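PDB 2C0D: thioredoxin peroxidase 2 from Plasmodium falciparum, which probably reduces hydrogen peroxide and organic hydroperoxides with its redox-active cysteines, as a thioredoxin-dependent 2-Cys peroxiredoxin of the mitochondrion. Local coordinates for residues B[82-85]-B[86-89]; B[181-184]-B[185-189]. One frame throughout, in Å; residues are numbered along the deposited sequence.

Contact 1: residues B[82-85]-B[86-89]; sequences HIKD and FENK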
loop_
_atom_site.group_PDB
_atom_site.type_symbol
_atom_site.label_atom_id
_atom_site.label_comp_id
_atom_site.label_asym_id
_atom_site.label_seq_id
_atom_site.Cartn_x
_atom_site.Cartn_y
_atom_site.Cartn_z
ATOM N N HIS B 82 18.839 4.786 -6.786
ATOM C CA HIS B 82 18.078 4.288 -7.941
ATOM C C HIS B 82 17.323 5.366 -8.718
ATOM O O HIS B 82 16.366 5.065 -9.483
ATOM C CB HIS B 82 17.101 3.198 -7.457
ATOM C CG HIS B 82 17.780 1.943 -7.026
ATOM N ND1 HIS B 82 18.326 1.781 -5.768
ATOM C CD2 HIS B 82 18.021 0.790 -7.694
ATOM C CE1 HIS B 82 18.870 0.581 -5.679
ATOM N NE2 HIS B 82 18.697 -0.041 -6.833
ATOM N N ILE B 83 17.742 6.634 -8.580
ATOM C CA ILE B 83 16.961 7.710 -9.168
ATOM C C ILE B 83 16.860 7.568 -10.686
ATOM O O ILE B 83 15.821 7.899 -11.272
ATOM C CB ILE B 83 17.497 9.123 -8.751
ATOM C CG1 ILE B 83 16.480 10.224 -9.122
ATOM C CG2 ILE B 83 18.890 9.401 -9.386
ATOM C CD1 ILE B 83 15.131 10.093 -8.384
ATOM N N LYS B 84 17.923 7.070 -11.333
ATOM C CA LYS B 84 17.863 6.942 -12.796
ATOM C C LYS B 84 16.840 5.888 -13.255
ATOM O O LYS B 84 16.315 5.992 -14.368
ATOM C CB LYS B 84 19.272 6.700 -13.394
ATOM C CG LYS B 84 20.261 7.848 -13.076
ATOM C CD LYS B 84 19.823 9.178 -13.650
ATOM C CE LYS B 84 20.604 10.336 -13.031
ATOM N NZ LYS B 84 20.377 11.577 -13.805
ATOM N N ASP B 85 16.554 4.902 -12.408
ATOM C CA ASP B 85 15.463 3.938 -12.699
ATOM C C ASP B 85 14.087 4.629 -12.727
ATOM O O ASP B 85 13.234 4.322 -13.587
ATOM C CB ASP B 85 15.461 2.821 -11.682
ATOM C CG ASP B 85 16.703 1.939 -11.795
ATOM O OD1 ASP B 85 17.024 1.496 -12.933
ATOM O OD2 ASP B 85 17.364 1.707 -10.768
ATOM N N PHE B 86 13.861 5.572 -11.808
ATOM C CA PHE B 86 12.649 6.412 -11.909
ATOM C C PHE B 86 12.651 7.244 -13.180
ATOM O O PHE B 86 11.642 7.287 -13.886
ATOM C CB PHE B 86 12.457 7.329 -10.671
ATOM C CG PHE B 86 12.157 6.565 -9.406
ATOM C CD1 PHE B 86 10.836 6.344 -9.010
ATOM C CD2 PHE B 86 13.173 6.073 -8.595
ATOM C CE1 PHE B 86 10.537 5.630 -7.832
ATOM C CE2 PHE B 86 12.871 5.345 -7.386
ATOM C CZ PHE B 86 11.530 5.120 -7.023
ATOM N N GLU B 87 13.782 7.887 -13.495
ATOM C CA GLU B 87 13.894 8.656 -14.724
ATOM C C GLU B 87 13.628 7.822 -15.987
ATOM O O GLU B 87 12.900 8.274 -16.896
ATOM C CB GLU B 87 15.265 9.325 -14.789
ATOM C CG GLU B 87 15.413 10.425 -13.730
ATOM C CD GLU B 87 16.681 11.232 -13.917
ATOM O OE1 GLU B 87 17.137 11.355 -15.077
ATOM O OE2 GLU B 87 17.201 11.753 -12.900
ATOM N N ASN B 88 14.155 6.602 -16.016
ATOM C CA ASN B 88 13.978 5.706 -17.176
ATOM C C ASN B 88 12.502 5.364 -17.391
ATOM O O ASN B 88 12.077 5.125 -18.509
ATOM C CB ASN B 88 14.747 4.401 -16.984
ATOM C CG ASN B 88 16.270 4.596 -17.035
ATOM O OD1 ASN B 88 16.762 5.598 -17.562
ATOM N ND2 ASN B 88 17.004 3.655 -16.443
ATOM N N LYS B 89 11.746 5.357 -16.301
ATOM C CA LYS B 89 10.318 5.067 -16.361
ATOM C C LYS B 89 9.416 6.314 -16.484
ATOM O O LYS B 89 8.181 6.196 -16.430
ATOM C CB LYS B 89 9.923 4.225 -15.137
ATOM C CG LYS B 89 10.682 2.900 -15.076
ATOM C CD LYS B 89 10.370 2.135 -13.786
ATOM C CE LYS B 89 11.453 1.104 -13.452
ATOM N NZ LYS B 89 11.543 0.006 -14.473
HETATM O O HOH W 1 15.734 1.272 -15.265
#
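Glu87 N reaches Ile83 O at 3.0 Å and Asn88 N reaches Lys84 O at 2.8 Å, successive i to i+4 bonds of the short helix 83-88, for which His82 stands at the N-cap position. Before them Phe86 N makes a weak bond to His82 O, and the last turn closes with Lys89 N on Asp85 O at 3.3 Å. His82 O and Ile83 CA lie at the edge of the Phe86 ring, near its plane, His82 O 3.5 Å from Phe86 CD2. Ile83 and Phe86 are buried against strand 91-97, and Phe86 also packs on Val172 and Ile179 of helix 172-188. Lys84 and Glu87 run side by side, pointing the same way: the lysine chain bends at its second torsion (chi2 -62°), and NZ comes to 3.3 Å from Glu87 OE2 in a long salt bridge. Asp85 and Asn88 do not bond directly. A water donates to Asp85 OD1 (2.7 Å) and accepts from Asn88 ND2 (2.9 Å), joining a carboxylate and an amide whose planes stand 77° apart. Both links are probably modest ties, since the salt bridge between exposed Lys84 and Glu87 is long and the Asp85-Asn88 bridge runs through a solvent molecule.

Contact 2: residues B[181-184]-B[185-189]; sequences SIIH and VDTSG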
loop_
_atom_site.group_PDB
_atom_site.type_symbol
_atom_site.label_atom_id
_atom_site.label_comp_id
_atom_site.label_asym_id
_atom_site.label_seq_id
_atom_site.Cartn_x
_atom_site.Cartn_y
_atom_site.Cartn_z
ATOM N N SER B 181 4.290 -2.425 -13.198
ATOM C CA SER B 181 2.947 -3.002 -13.407
ATOM C C SER B 181 1.927 -1.968 -13.865
ATOM O O SER B 181 1.093 -2.250 -14.735
ATOM C CB SER B 181 2.450 -3.689 -12.142
ATOM O OG SER B 181 3.287 -4.786 -11.811
ATOM N N ILE B 182 1.997 -0.757 -13.292
ATOM C CA ILE B 182 1.088 0.323 -13.684
ATOM C C ILE B 182 1.342 0.759 -15.132
ATOM O O ILE B 182 0.396 0.924 -15.915
ATOM C CB ILE B 182 1.198 1.522 -12.716
ATOM C CG1 ILE B 182 0.681 1.091 -11.322
ATOM C CG2 ILE B 182 0.443 2.793 -13.306
ATOM C CD1 ILE B 182 1.124 2.035 -10.154
ATOM N N ILE B 183 2.621 0.905 -15.484
ATOM C CA ILE B 183 2.983 1.226 -16.868
ATOM C C ILE B 183 2.445 0.145 -17.836
ATOM O O ILE B 183 1.895 0.465 -18.902
ATOM C CB ILE B 183 4.491 1.489 -17.005
ATOM C CG1 ILE B 183 4.826 2.786 -16.262
ATOM C CG2 ILE B 183 4.914 1.564 -18.500
ATOM C CD1 ILE B 183 6.380 3.010 -16.095
ATOM N N HIS B 184 2.589 -1.106 -17.451
ATOM C CA HIS B 184 2.053 -2.219 -18.262
ATOM C C HIS B 184 0.554 -2.118 -18.512
ATOM O O HIS B 184 0.094 -2.329 -19.666
ATOM C CB HIS B 184 2.427 -3.592 -17.687
ATOM C CG HIS B 184 1.900 -4.720 -18.512
ATOM N ND1 HIS B 184 2.315 -4.935 -19.807
ATOM C CD2 HIS B 184 0.933 -5.637 -18.265
ATOM C CE1 HIS B 184 1.653 -5.965 -20.313
ATOM N NE2 HIS B 184 0.798 -6.398 -19.404
ATOM N N VAL B 185 -0.219 -1.820 -17.460
ATOM C CA VAL B 185 -1.663 -1.619 -17.594
ATOM C C VAL B 185 -1.919 -0.490 -18.587
ATOM O O VAL B 185 -2.782 -0.606 -19.471
ATOM C CB VAL B 185 -2.319 -1.250 -16.215
ATOM C CG1 VAL B 185 -3.772 -0.796 -16.388
ATOM C CG2 VAL B 185 -2.249 -2.456 -15.309
ATOM N N ASP B 186 -1.150 0.600 -18.456
ATOM C CA ASP B 186 -1.370 1.770 -19.311
ATOM C C ASP B 186 -1.090 1.482 -20.782
ATOM O O ASP B 186 -1.741 2.054 -21.666
ATOM C CB ASP B 186 -0.512 2.935 -18.830
ATOM C CG ASP B 186 -1.043 3.557 -17.551
ATOM O OD1 ASP B 186 -2.152 3.164 -17.116
ATOM O OD2 ASP B 186 -0.351 4.439 -16.990
ATOM N N THR B 187 -0.152 0.586 -21.044
ATOM C CA THR B 187 0.236 0.319 -22.436
ATOM C C THR B 187 -0.529 -0.855 -23.059
ATOM O O THR B 187 -0.750 -0.870 -24.270
ATOM C CB THR B 187 1.771 0.184 -22.589
ATOM O OG1 THR B 187 2.261 -0.917 -21.822
ATOM C CG2 THR B 187 2.465 1.434 -22.082
ATOM N N SER B 188 -0.988 -1.797 -22.240
ATOM C CA SER B 188 -1.621 -3.037 -22.762
ATOM C C SER B 188 -3.111 -3.191 -22.439
ATOM O O SER B 188 -3.821 -3.985 -23.083
ATOM C CB SER B 188 -0.873 -4.244 -22.224
ATOM O OG SER B 188 -1.168 -4.429 -20.845
ATOM N N GLY B 189 -3.590 -2.471 -21.425
ATOM C CA GLY B 189 -4.951 -2.643 -20.952
ATOM C C GLY B 189 -5.267 -3.989 -20.282
ATOM O O GLY B 189 -6.427 -4.258 -20.002
#
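A chi1 of -179° turns the His184 imidazole away from its own backbone nitrogen, and a chi1 of 73° sets Ser188 OG between backbone N and carbonyl carbon, so that imidazole and hydroxyl meet one turn apart on the helix. Ser188 OG sits 3.1 Å above the His184 ring plane, offset toward the rim, and Ser188 CB makes a CH-pi contact over the same face, 4.0 Å from the ring centroid. The hydroxyl donates to His184 O at 2.7 Å, from above the carbonyl plane. That oxygen also accepts Ser188 N at 2.8 Å, so Ser188 grips it through both its backbone N-H and its hydroxyl. Glu190, just beyond the helix, takes up His184 NE2 with its carboxylate and gives its backbone N to Ser188 OG. Upstream, Asp186 N bonds to Ile182 O at 3.0 Å, and the two side chains lie alongside each other, Asp186 OD2 4.1 Å from Ile182 CG2. The Asp186 carboxylate continues to Tyr58 and, by a salt bridge, to Arg159. Val185 CG2 packs 3.4 Å from Ser181 O, on a flank where Ile168 of the second subunit also touches Ser181, Ile182 and Val185. The arrangement is a helix C-terminus: Gly189 N still bonds to Val185 O, but Gly189, with positive phi (67°), is the first residue to leave the helical torsions of helix 172-188 in this peroxiredoxin.

In the fold
The two contacts come in series along the chain, contact 1 on helix 83-88 and contact 2 at the end of helix 172-188, with centres about 17 Å apart. Their helices are neighbours: Asp85 and Phe86 pack on Leu176, Val172 and Ile179 of the long helix, and Lys89 forms a salt bridge with Asp180, just before contact 2 begins. The contacts themselves touch where Lys89 O lies 3.7 Å from Ile183 CD1. Both helices lean on the central mixed sheet, contact 1 on strand 91-97, contact 2 on strands 58-63 and 158-164. Contact 1 thus belongs to the thioredoxin-like core, while contact 2 carries the chain outward, beside the second subunit.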